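Local structure of type IV secretion system protein DotB (Yersinia pseudotuberculosis IP 31758, 6GEF) at residues L158-I163 with I198-E203; G178-A183 with T192-I197. The protein probably hydrolyses ATP to power type IVb secretion, as a hexameric ATPase of the GspE family. All blocks are in the same frame, centred on the assembly; numbering follows the deposited sequence.

Contact 1: L158-I163 with I198-E203; sequences LPLADI and IRYIME
With CG anti to the backbone N (chi1 177°), Y200 swings its ring off helix 187-203, and L160, whose CG stands anti to its own carbonyl carbon (chi1 -54°), reaches across to lay a methyl on it. That methyl, CD1, sits over one face as a CH-pi contact, 4.1 Å from the Y200 ring centroid and 25° off the ring normal. It lies nearer the rim than the middle, 3.8 Å from Y200 CD1, while the other branch, L160 CD2, rests 4.1 Å from Y200 CB. The two side chains meet at about a right angle. Helix 167-172 completes this apolar patch with V170, which both of them touch, and its N171 OD1 takes up Y200 OH.

One residue earlier on the helix, R199 runs its chain past L158, CD coming 3.8 Å from L158 O. P159 CD lies at the edge of the R199 guanidinium, near its plane, 3.2 Å from R199 NH1. NH1 also makes a weak hydrogen bond to P157 O, while NH2 points away from P159 to E203 OE1 in a salt bridge, with a weak second bond from NE to the same oxygen. No hydrogen bond links the two segments themselves. P159 occupies the N-cap position of helix 160-163, so the contact packs the start of that helix against the C-terminal end of helix 187-203, at the surface of the P-loop NTPase domain.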
loop_
_atom_site.group_PDB
_atom_site.type_symbol
_atom_site.label_atom_id
_atom_site.label_comp_id
_atom_site.label_asym_id
_atom_site.label_seq_id
_atom_site.Cartn_x
_atom_site.Cartn_y
_atom_site.Cartn_z
ATOM N N LEU A 158 -21.848 40.378 16.265
ATOM C CA LEU A 158 -22.955 41.121 16.828
ATOM C C LEU A 158 -22.759 41.299 18.323
ATOM O O LEU A 158 -22.268 40.412 19.000
ATOM C CB LEU A 158 -24.283 40.390 16.571
ATOM C CG LEU A 158 -24.882 40.562 15.171
ATOM C CD1 LEU A 158 -24.088 39.829 14.128
ATOM C CD2 LEU A 158 -26.319 40.075 15.188
ATOM N N PRO A 159 -23.169 42.457 18.864
ATOM C CA PRO A 159 -23.231 42.606 20.325
ATOM C C PRO A 159 -24.011 41.488 20.997
ATOM O O PRO A 159 -24.796 40.795 20.347
ATOM C CB PRO A 159 -23.927 43.957 20.501
ATOM C CG PRO A 159 -23.637 44.704 19.250
ATOM C CD PRO A 159 -23.593 43.686 18.162
ATOM N N LEU A 160 -23.780 41.291 22.276
ATOM C CA LEU A 160 -24.431 40.192 23.000
ATOM C C LEU A 160 -25.933 40.397 23.046
ATOM O O LEU A 160 -26.698 39.439 22.879
ATOM C CB LEU A 160 -23.843 40.065 24.410
ATOM C CG LEU A 160 -22.332 39.930 24.512
ATOM C CD1 LEU A 160 -21.901 39.543 25.900
ATOM C CD2 LEU A 160 -21.762 38.981 23.471
ATOM N N ALA A 161 -26.366 41.645 23.271
ATOM C CA ALA A 161 -27.799 41.937 23.311
ATOM C C ALA A 161 -28.482 41.509 22.014
ATOM O O ALA A 161 -29.604 41.013 22.042
ATOM C CB ALA A 161 -28.020 43.417 23.594
ATOM N N ASP A 162 -27.818 41.693 20.890
ATOM C CA ASP A 162 -28.431 41.410 19.593
ATOM C C ASP A 162 -28.690 39.921 19.410
ATOM O O ASP A 162 -29.712 39.537 18.826
ATOM C CB ASP A 162 -27.572 41.950 18.441
ATOM C CG ASP A 162 -27.425 43.469 18.496
ATOM O OD1 ASP A 162 -27.696 44.078 19.558
ATOM O OD2 ASP A 162 -27.040 44.053 17.476
ATOM N N ILE A 163 -27.783 39.082 19.908
ATOM C CA ILE A 163 -27.969 37.630 19.788
ATOM C C ILE A 163 -28.519 37.009 21.086
ATOM O O ILE A 163 -28.716 35.811 21.133
ATOM C CB ILE A 163 -26.673 36.908 19.333
ATOM C CG1 ILE A 163 -25.767 36.626 20.506
ATOM C CG2 ILE A 163 -25.916 37.770 18.325
ATOM C CD1 ILE A 163 -24.577 35.780 20.186
ATOM N N ILE A 198 -16.209 36.709 21.458
ATOM C CA ILE A 198 -14.845 37.145 21.220
ATOM C C ILE A 198 -14.769 38.685 21.099
ATOM O O ILE A 198 -13.820 39.294 21.585
ATOM C CB ILE A 198 -14.247 36.442 19.993
ATOM C CG1 ILE A 198 -14.005 34.971 20.298
ATOM C CG2 ILE A 198 -12.956 37.102 19.558
ATOM C CD1 ILE A 198 -13.510 34.124 19.151
ATOM N N ARG A 199 -15.745 39.299 20.439
ATOM C CA ARG A 199 -15.801 40.733 20.367
ATOM C C ARG A 199 -15.989 41.325 21.759
ATOM O O ARG A 199 -15.361 42.340 22.130
ATOM C CB ARG A 199 -16.891 41.195 19.409
ATOM C CG ARG A 199 -18.230 41.493 20.049
ATOM C CD ARG A 199 -19.056 42.405 19.201
ATOM N NE ARG A 199 -18.610 43.805 19.259
ATOM C CZ ARG A 199 -19.332 44.831 18.817
ATOM N NH1 ARG A 199 -20.515 44.641 18.246
ATOM N NH2 ARG A 199 -18.883 46.062 18.953
ATOM N N TYR A 200 -16.910 40.772 22.546
ATOM C CA TYR A 200 -17.019 41.131 23.952
ATOM C C TYR A 200 -15.675 41.024 24.665
ATOM O O TYR A 200 -15.257 41.953 25.368
ATOM C CB TYR A 200 -18.059 40.250 24.645
ATOM C CG TYR A 200 -18.176 40.502 26.133
ATOM C CD1 TYR A 200 -18.782 41.665 26.630
ATOM C CD2 TYR A 200 -17.720 39.553 27.050
ATOM C CE1 TYR A 200 -18.883 41.887 27.974
ATOM C CE2 TYR A 200 -17.790 39.775 28.405
ATOM C CZ TYR A 200 -18.395 40.942 28.874
ATOM O OH TYR A 200 -18.539 41.154 30.227
ATOM N N ILE A 201 -14.972 39.912 24.455
ATOM C CA ILE A 201 -13.693 39.706 25.119
ATOM C C ILE A 201 -12.721 40.819 24.768
ATOM O O ILE A 201 -12.117 41.437 25.659
ATOM C CB ILE A 201 -13.113 38.314 24.776
ATOM C CG1 ILE A 201 -13.758 37.244 25.647
ATOM C CG2 ILE A 201 -11.600 38.296 24.947
ATOM C CD1 ILE A 201 -13.231 35.851 25.374
ATOM N N MET A 202 -12.565 41.101 23.487
ATOM C CA MET A 202 -11.634 42.148 23.046
ATOM C C MET A 202 -12.042 43.527 23.591
ATOM O O MET A 202 -11.187 44.290 24.016
ATOM C CB MET A 202 -11.565 42.189 21.526
ATOM C CG MET A 202 -11.007 40.961 20.880
ATOM S SD MET A 202 -11.035 41.036 19.080
ATOM C CE MET A 202 -9.652 42.156 18.804
ATOM N N GLU A 203 -13.339 43.791 23.630
ATOM C CA GLU A 203 -13.799 45.153 23.919
ATOM C C GLU A 203 -13.853 45.448 25.424
ATOM O O GLU A 203 -13.620 46.572 25.827
ATOM C CB GLU A 203 -15.170 45.396 23.297
ATOM C CG GLU A 203 -15.151 45.553 21.792
ATOM C CD GLU A 203 -16.531 45.678 21.194
ATOM O OE1 GLU A 203 -16.651 46.134 20.034
ATOM O OE2 GLU A 203 -17.524 45.313 21.898
#

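Contact 2: G178-A183 with T192-I197; sequences GIVMVA and TTFSSI
T193 OG1 has three polar partners: a hydrogen bond with Q326 OE1 and weak ones with G189 O and R340 NH2. The same side chain turns its methyl to the sheet. At chi1 -66° CG2 stands anti to the backbone N, which brings it 4.1 Å from V182 CG1.

The main meeting is between V182 and F194, which approach from opposite directions. V182 CG1 lies over one face of the F194 ring in a CH-pi contact, 3.7 Å from the centroid and 27° off the ring normal, displaced toward the CZ side. The second methyl, V182 CG2, stands above the same face just beyond the rim, 3.5 Å from F194 CE2, so both branches of the valine bear on the phenyl. At the ring's edge, near its plane, V180 O sits 3.5 Å from F194 CZ, and V180 CG1 adds a looser apolar touch, 4.3 Å from F194 CE1. F285 of the adjoining strand 284-288 stacks with F194, and T287 of that strand touches both F194 and V182.

V180 and V182 present the strand face that the helix packs on. The axes of strand 179-183 and the 192-197 part of helix 187-203 come within 9.9 Å, their N-to-C directions 142° apart. The chain turns back between them through a sequence matching the Walker A motif, consistent with the strand, P-loop and helix unit of P-loop NTPases, whose buried interior includes this contact.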
loop_
_atom_site.group_PDB
_atom_site.type_symbol
_atom_site.label_atom_id
_atom_site.label_comp_id
_atom_site.label_asym_id
_atom_site.label_seq_id
_atom_site.Cartn_x
_atom_site.Cartn_y
_atom_site.Cartn_z
ATOM N N GLY A 178 -9.176 26.163 30.418
ATOM C CA GLY A 178 -10.107 25.113 30.078
ATOM C C GLY A 178 -10.836 25.347 28.770
ATOM O O GLY A 178 -10.496 26.220 27.979
ATOM N N ILE A 179 -11.881 24.564 28.572
ATOM C CA ILE A 179 -12.573 24.465 27.300
ATOM C C ILE A 179 -14.001 24.986 27.500
ATOM O O ILE A 179 -14.742 24.482 28.343
ATOM C CB ILE A 179 -12.608 23.021 26.790
ATOM C CG1 ILE A 179 -11.179 22.492 26.600
ATOM C CG2 ILE A 179 -13.351 22.933 25.473
ATOM C CD1 ILE A 179 -11.121 21.007 26.252
ATOM N N VAL A 180 -14.366 26.008 26.721
ATOM C CA VAL A 180 -15.748 26.422 26.570
ATOM C C VAL A 180 -16.273 25.843 25.257
ATOM O O VAL A 180 -15.676 26.050 24.197
ATOM C CB VAL A 180 -15.859 27.954 26.564
ATOM C CG1 VAL A 180 -17.321 28.391 26.466
ATOM C CG2 VAL A 180 -15.215 28.534 27.817
ATOM N N MET A 181 -17.393 25.130 25.341
ATOM C CA MET A 181 -17.981 24.455 24.198
ATOM C C MET A 181 -19.404 25.001 24.011
ATOM O O MET A 181 -20.181 25.059 24.974
ATOM C CB MET A 181 -18.041 22.944 24.411
ATOM C CG MET A 181 -16.673 22.326 24.652
ATOM S SD MET A 181 -16.684 20.759 25.581
ATOM C CE MET A 181 -17.568 19.733 24.487
ATOM N N VAL A 182 -19.742 25.374 22.779
ATOM C CA VAL A 182 -21.095 25.634 22.371
ATOM C C VAL A 182 -21.482 24.535 21.379
ATOM O O VAL A 182 -20.827 24.326 20.377
ATOM C CB VAL A 182 -21.293 27.034 21.751
ATOM C CG1 VAL A 182 -20.581 28.075 22.615
ATOM C CG2 VAL A 182 -20.770 27.079 20.356
ATOM N N ALA A 183 -22.583 23.838 21.658
ATOM C CA ALA A 183 -23.057 22.725 20.887
ATOM C C ALA A 183 -24.280 23.128 20.068
ATOM O O ALA A 183 -24.885 24.176 20.267
ATOM C CB ALA A 183 -23.399 21.550 21.788
ATOM N N THR A 192 -21.751 32.571 15.353
ATOM C CA THR A 192 -22.192 33.873 15.795
ATOM C C THR A 192 -22.045 34.002 17.303
ATOM O O THR A 192 -21.630 35.065 17.820
ATOM C CB THR A 192 -23.644 34.145 15.356
ATOM O OG1 THR A 192 -24.530 33.404 16.162
ATOM C CG2 THR A 192 -23.815 33.745 13.902
ATOM N N THR A 193 -22.434 32.978 18.059
ATOM C CA THR A 193 -22.242 32.996 19.498
ATOM C C THR A 193 -20.773 33.255 19.852
ATOM O O THR A 193 -20.457 34.170 20.643
ATOM C CB THR A 193 -22.735 31.712 20.127
ATOM O OG1 THR A 193 -24.154 31.620 19.982
ATOM C CG2 THR A 193 -22.341 31.621 21.593
ATOM N N PHE A 194 -19.876 32.463 19.276
ATOM C CA PHE A 194 -18.464 32.572 19.640
ATOM C C PHE A 194 -17.836 33.857 19.148
ATOM O O PHE A 194 -17.005 34.444 19.827
ATOM C CB PHE A 194 -17.674 31.353 19.100
ATOM C CG PHE A 194 -17.535 30.229 20.093
ATOM C CD1 PHE A 194 -17.476 30.468 21.431
ATOM C CD2 PHE A 194 -17.514 28.920 19.667
ATOM C CE1 PHE A 194 -17.354 29.441 22.337
ATOM C CE2 PHE A 194 -17.397 27.868 20.548
ATOM C CZ PHE A 194 -17.314 28.136 21.891
ATOM N N SER A 195 -18.257 34.333 17.984
ATOM C CA SER A 195 -17.786 35.623 17.483
ATOM C C SER A 195 -18.220 36.738 18.402
ATOM O O SER A 195 -17.413 37.598 18.774
ATOM C CB SER A 195 -18.279 35.834 16.047
ATOM O OG SER A 195 -19.685 35.731 15.977
ATOM N N SER A 196 -19.491 36.779 18.765
ATOM C CA SER A 196 -19.966 37.778 19.732
ATOM C C SER A 196 -19.162 37.700 21.020
ATOM O O SER A 196 -18.699 38.718 21.533
ATOM C CB SER A 196 -21.460 37.575 20.002
ATOM O OG SER A 196 -22.231 37.996 18.891
ATOM N N ILE A 197 -18.978 36.496 21.548
ATOM C CA ILE A 197 -18.222 36.337 22.790
ATOM C C ILE A 197 -16.785 36.877 22.638
ATOM O O ILE A 197 -16.229 37.455 23.557
ATOM C CB ILE A 197 -18.221 34.870 23.258
ATOM C CG1 ILE A 197 -19.621 34.435 23.673
ATOM C CG2 ILE A 197 -17.242 34.682 24.406
ATOM C CD1 ILE A 197 -19.692 33.075 24.342
#

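Overall arrangement
Contact 2 is nested within the chain loop that contact 1 closes, and their centres are 11 Å apart. Both use helix 187-203: its middle turns pack on the sheet in contact 2, while its last turns meet 158-163 in contact 1. The two also touch directly. S196 OG probably hydrogen-bonds to L158 O, L160 CD2 packs 3.6 Å from S196 O, and I163 CD1 lies 3.7 Å from T193 CA. Contact 2 is the one beside the probable nucleotide site, since V182 touches residues of the Walker A pattern; contact 1 lies farther along the helix, at the surface.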